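Local coordinates for aminoglycoside N(3)-acetyltransferase III (Serratia marcescens, PDB 7LAO), which acetylates the N3 amine of 2-deoxystreptamine aminoglycosides such as gentamicin, kanamycin and tobramycin using acetyl-CoA, thereby conferring antibiotic resistance, at residues Asn4-Ile9 against Ala40-Ser45; Ala163-Val168 against Thr227-Tyr232. One frame throughout, in Å; residues are numbered along the deposited sequence. Where two conformers were deposited one is given.

Interaction 1: Asn4-Ile9 against Ala40-Ser45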
# COMPACT_ATOMS: atom_id res chain seq x y z
N ASN A 4 -1.63 -16.66 19.61
CA ASN A 4 -0.68 -17.27 18.70
C ASN A 4 0.73 -16.75 18.98
O ASN A 4 0.95 -15.81 19.74
CB ASN A 4 -1.10 -16.97 17.25
CG ASN A 4 -2.23 -17.87 16.81
OD1 ASN A 4 -3.37 -17.43 16.58
ND2 ASN A 4 -1.94 -19.15 16.78
N THR A 5 1.70 -17.38 18.35
CA THR A 5 3.11 -17.18 18.64
C THR A 5 3.82 -16.73 17.36
O THR A 5 3.25 -16.71 16.26
CB THR A 5 3.72 -18.46 19.24
OG1 THR A 5 3.52 -19.59 18.37
CG2 THR A 5 3.07 -18.76 20.59
N ILE A 6 5.07 -16.29 17.49
CA ILE A 6 5.81 -15.98 16.27
C ILE A 6 5.88 -17.21 15.37
O ILE A 6 5.67 -17.12 14.14
CB ILE A 6 7.20 -15.43 16.61
CG1 ILE A 6 7.07 -13.98 17.07
CG2 ILE A 6 8.09 -15.47 15.40
CD1 ILE A 6 8.35 -13.43 17.74
N GLU A 7 6.14 -18.38 15.96
CA GLU A 7 6.36 -19.58 15.16
C GLU A 7 5.07 -20.07 14.50
O GLU A 7 5.11 -20.59 13.38
CB GLU A 7 6.94 -20.69 16.03
CG GLU A 7 8.36 -20.42 16.53
CD GLU A 7 8.39 -19.52 17.76
OE1 GLU A 7 7.34 -19.40 18.43
OE2 GLU A 7 9.46 -18.93 18.05
N SER A 8 3.94 -19.92 15.18
CA SER A 8 2.68 -20.41 14.62
C SER A 8 2.23 -19.51 13.47
O SER A 8 1.74 -20.01 12.45
CB SER A 8 1.61 -20.50 15.70
OG SER A 8 1.03 -19.24 16.04
N ILE A 9 2.43 -18.20 13.61
CA ILE A 9 2.13 -17.29 12.51
C ILE A 9 3.06 -17.53 11.32
O ILE A 9 2.62 -17.48 10.16
CB ILE A 9 2.19 -15.82 12.96
CG1 ILE A 9 1.23 -15.54 14.16
CG2 ILE A 9 1.95 -14.87 11.71
CD1 ILE A 9 -0.24 -15.94 13.92
N ALA A 40 1.94 -6.63 17.73
CA ALA A 40 2.17 -6.42 16.30
C ALA A 40 3.64 -6.55 15.94
O ALA A 40 3.96 -6.83 14.78
CB ALA A 40 1.67 -5.04 15.89
N ALA A 41 4.54 -6.29 16.90
CA ALA A 41 5.95 -6.49 16.61
C ALA A 41 6.23 -7.94 16.26
O ALA A 41 7.08 -8.22 15.40
CB ALA A 41 6.82 -6.05 17.81
N SER A 42 5.53 -8.88 16.91
CA SER A 42 5.74 -10.30 16.63
C SER A 42 5.18 -10.71 15.29
O SER A 42 5.68 -11.66 14.69
CB SER A 42 5.07 -11.19 17.68
OG SER A 42 5.63 -10.97 18.93
N VAL A 43 4.14 -10.03 14.81
CA VAL A 43 3.71 -10.28 13.44
C VAL A 43 4.82 -9.89 12.44
O VAL A 43 5.10 -10.63 11.49
CB VAL A 43 2.39 -9.54 13.14
CG1 VAL A 43 1.98 -9.81 11.69
CG2 VAL A 43 1.23 -9.99 14.13
N VAL A 44 5.51 -8.78 12.67
CA VAL A 44 6.64 -8.43 11.78
C VAL A 44 7.73 -9.50 11.83
O VAL A 44 8.22 -9.98 10.78
CB VAL A 44 7.18 -7.03 12.14
CG1 VAL A 44 8.51 -6.70 11.34
CG2 VAL A 44 6.10 -5.95 11.85
N SER A 45 8.07 -9.95 13.04
CA SER A 45 9.03 -11.03 13.24
C SER A 45 8.62 -12.30 12.50
O SER A 45 9.46 -12.97 11.90
CB SER A 45 9.15 -11.33 14.74
OG SER A 45 9.47 -10.13 15.40

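Interaction 2: Ala163-Val168 against Thr227-Tyr232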
# COMPACT_ATOMS: atom_id res chain seq x y z
N ALA A 163 -7.46 -8.21 5.83
CA ALA A 163 -7.90 -6.94 5.26
C ALA A 163 -8.82 -7.23 4.06
O ALA A 163 -8.72 -8.29 3.45
CB ALA A 163 -6.71 -6.09 4.81
N PRO A 164 -9.75 -6.35 3.74
CA PRO A 164 -10.71 -6.66 2.66
C PRO A 164 -10.06 -6.49 1.28
O PRO A 164 -8.97 -5.91 1.13
CB PRO A 164 -11.84 -5.66 2.89
CG PRO A 164 -11.16 -4.50 3.63
CD PRO A 164 -10.07 -5.09 4.44
N LEU A 165 -10.75 -7.03 0.26
CA LEU A 165 -10.21 -6.98 -1.09
C LEU A 165 -9.98 -5.55 -1.59
O LEU A 165 -9.11 -5.32 -2.44
CB LEU A 165 -11.13 -7.74 -2.02
CG LEU A 165 -11.21 -9.25 -1.84
CD1 LEU A 165 -11.96 -9.74 -3.06
CD2 LEU A 165 -9.82 -9.87 -1.79
N ASP A 166 -10.76 -4.56 -1.10
CA ASP A 166 -10.53 -3.19 -1.52
C ASP A 166 -9.20 -2.62 -1.03
O ASP A 166 -8.84 -1.50 -1.44
CB ASP A 166 -11.69 -2.26 -1.11
CG ASP A 166 -11.87 -2.14 0.40
OD1 ASP A 166 -11.08 -2.72 1.17
OD2 ASP A 166 -12.83 -1.47 0.83
N SER A 167 -8.45 -3.31 -0.17
CA SER A 167 -7.18 -2.77 0.28
C SER A 167 -6.00 -3.21 -0.59
O SER A 167 -4.84 -2.99 -0.20
CB SER A 167 -6.94 -3.14 1.76
OG SER A 167 -6.69 -4.52 1.94
N VAL A 168 -6.26 -3.81 -1.78
CA VAL A 168 -5.17 -4.27 -2.67
C VAL A 168 -4.54 -3.10 -3.43
O VAL A 168 -4.86 -2.83 -4.61
CB VAL A 168 -5.65 -5.39 -3.62
CG1 VAL A 168 -4.50 -5.88 -4.50
CG2 VAL A 168 -6.15 -6.57 -2.84
N THR A 227 -13.76 -4.20 -7.29
CA THR A 227 -14.41 -4.86 -8.41
C THR A 227 -13.43 -5.81 -9.09
O THR A 227 -13.74 -6.99 -9.32
CB THR A 227 -14.96 -3.81 -9.39
OG1 THR A 227 -15.92 -3.00 -8.71
CG2 THR A 227 -15.66 -4.44 -10.60
N ILE A 228 -12.21 -5.35 -9.34
CA ILE A 228 -11.23 -6.13 -10.09
C ILE A 228 -10.74 -7.33 -9.28
O ILE A 228 -10.62 -8.44 -9.81
CB ILE A 228 -10.07 -5.24 -10.54
CG1 ILE A 228 -10.55 -4.26 -11.62
CG2 ILE A 228 -8.96 -6.09 -11.11
CD1 ILE A 228 -9.60 -3.11 -11.84
N ALA A 229 -10.45 -7.12 -7.99
CA ALA A 229 -9.97 -8.21 -7.15
C ALA A 229 -11.00 -9.31 -7.05
O ALA A 229 -10.66 -10.49 -7.13
CB ALA A 229 -9.62 -7.69 -5.75
N LYS A 230 -12.27 -8.94 -6.86
CA LYS A 230 -13.31 -9.96 -6.82
C LYS A 230 -13.36 -10.75 -8.12
O LYS A 230 -13.52 -11.99 -8.11
CB LYS A 230 -14.67 -9.32 -6.54
CG LYS A 230 -14.82 -8.73 -5.16
CD LYS A 230 -15.95 -7.69 -5.15
CE LYS A 230 -17.24 -8.27 -4.68
NZ LYS A 230 -17.21 -8.27 -3.19
N ALA A 231 -13.32 -10.06 -9.26
CA ALA A 231 -13.34 -10.76 -10.54
C ALA A 231 -12.10 -11.63 -10.69
O ALA A 231 -12.22 -12.77 -11.17
CB ALA A 231 -13.43 -9.77 -11.71
N TYR A 232 -10.93 -11.16 -10.21
CA TYR A 232 -9.72 -11.97 -10.31
C TYR A 232 -9.82 -13.22 -9.45
O TYR A 232 -9.40 -14.31 -9.86
CB TYR A 232 -8.48 -11.15 -9.91
CG TYR A 232 -7.18 -11.92 -9.99
CD1 TYR A 232 -6.52 -12.13 -11.22
CD2 TYR A 232 -6.57 -12.43 -8.82
CE1 TYR A 232 -5.30 -12.86 -11.29
CE2 TYR A 232 -5.36 -13.12 -8.88
CZ TYR A 232 -4.73 -13.32 -10.09
OH TYR A 232 -3.57 -14.07 -10.10

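Interaction 1: Asn4-Ile9 against Ala40-Ser45
I6, in the first turn of helix 6-16, lays its CG1-CD1 branch along S42 and S45, which lie one turn apart on helix 40-51. This is helix-helix packing at the N-terminal end of the chain, and the incoming helix starts with a capping box formed by T5 and S8. The contact itself is apolar. I6 CG1 stands 3.5 Å from S42 CB, tighter than ordinary van der Waals spacing for two carbons, and it also lies 3.6 Å from S42 O. The side chain then runs on nearly extended (chi2 167°), which carries I6 CD1 to within 3.7 Å of S45 CB. Both serines thus present their methylene carbons to the isoleucine. The hydroxyl of S42 has its own partner, the backbone oxygen of E37.

The polar bonds lie at the start of helix 6-16 and beside it. T5 occupies the N-cap position, and its OG1 accepts from S8 N at 3.2 Å. The reciprocal bond, T5 N to S8 OG, is 3.0 Å long and almost straight (174°). Backbone hydrogen bonds between N4 and both P35 and E37 tie the segment to the loop preceding helix 40-51. S8 OG also takes a second N-H donor: N4 ND2 approaches at 3.1 Å, with the oxygen lying 29° out of the plane of the N4 amide.

Interaction 2: Ala163-Val168 against Thr227-Tyr232
L165 places its CB over the methyl of A229 and reaches with one branch toward the next residue of the helix, K230. The two beta carbons, L165 CB and A229 CB, are 4.0 Å apart, an ordinary apolar separation. At chi1 -69°, L165 CG sits beside the backbone N, and the following bond is extended. L165 CD1 consequently comes within 3.7 Å of K230 CG and 3.9 Å of K230 N, so this methyl meets both the helix backbone and the base of the lysine, whose side chain crosses that of L165 at a slant.

In the fold, the contact joins the loop between strand 157-161 of the mixed sheet and helix 170-177 to helix 224-233. L165 also touches L160, Y249 and F251, which places it between sheet residues and the helix. Its loop makes a short 3-10 turn in which P164 O accepts from S167 N at 3.0 Å and V168 N donates to L165 O at 3.3 Å. In the S167 conformer described here, OG adds a 2.8 Å hydrogen bond to P164 O, lying in the carbonyl plane; a second conformer was modelled, which makes this bond less certain.

Past its CG, the K230 chain bends twice (chi3 96°, chi4 82°), and NZ makes a long, weak ion pair with E226.

Overall arrangement
In each contact one branched aliphatic side chain, I6 or L165, packs against its neighbours: two serines in one case, an alanine and the CG of a lysine in the other. Interaction 1 brings two helices together about 21 Å from the centre of the chain. Interaction 2 sets a loop turn against a helix about 13 Å from that centre, where strand residues also meet its leucine. Neither is wholly core: S42 is buried beside partly exposed I6 and S45, whereas A229 is buried and its neighbour K230 exposed. Polar bonding shapes a helix N-terminus in 4-9 and a 3-10 turn in 163-168. The contacts share no helix or strand; their nearest atoms are about 11 Å apart.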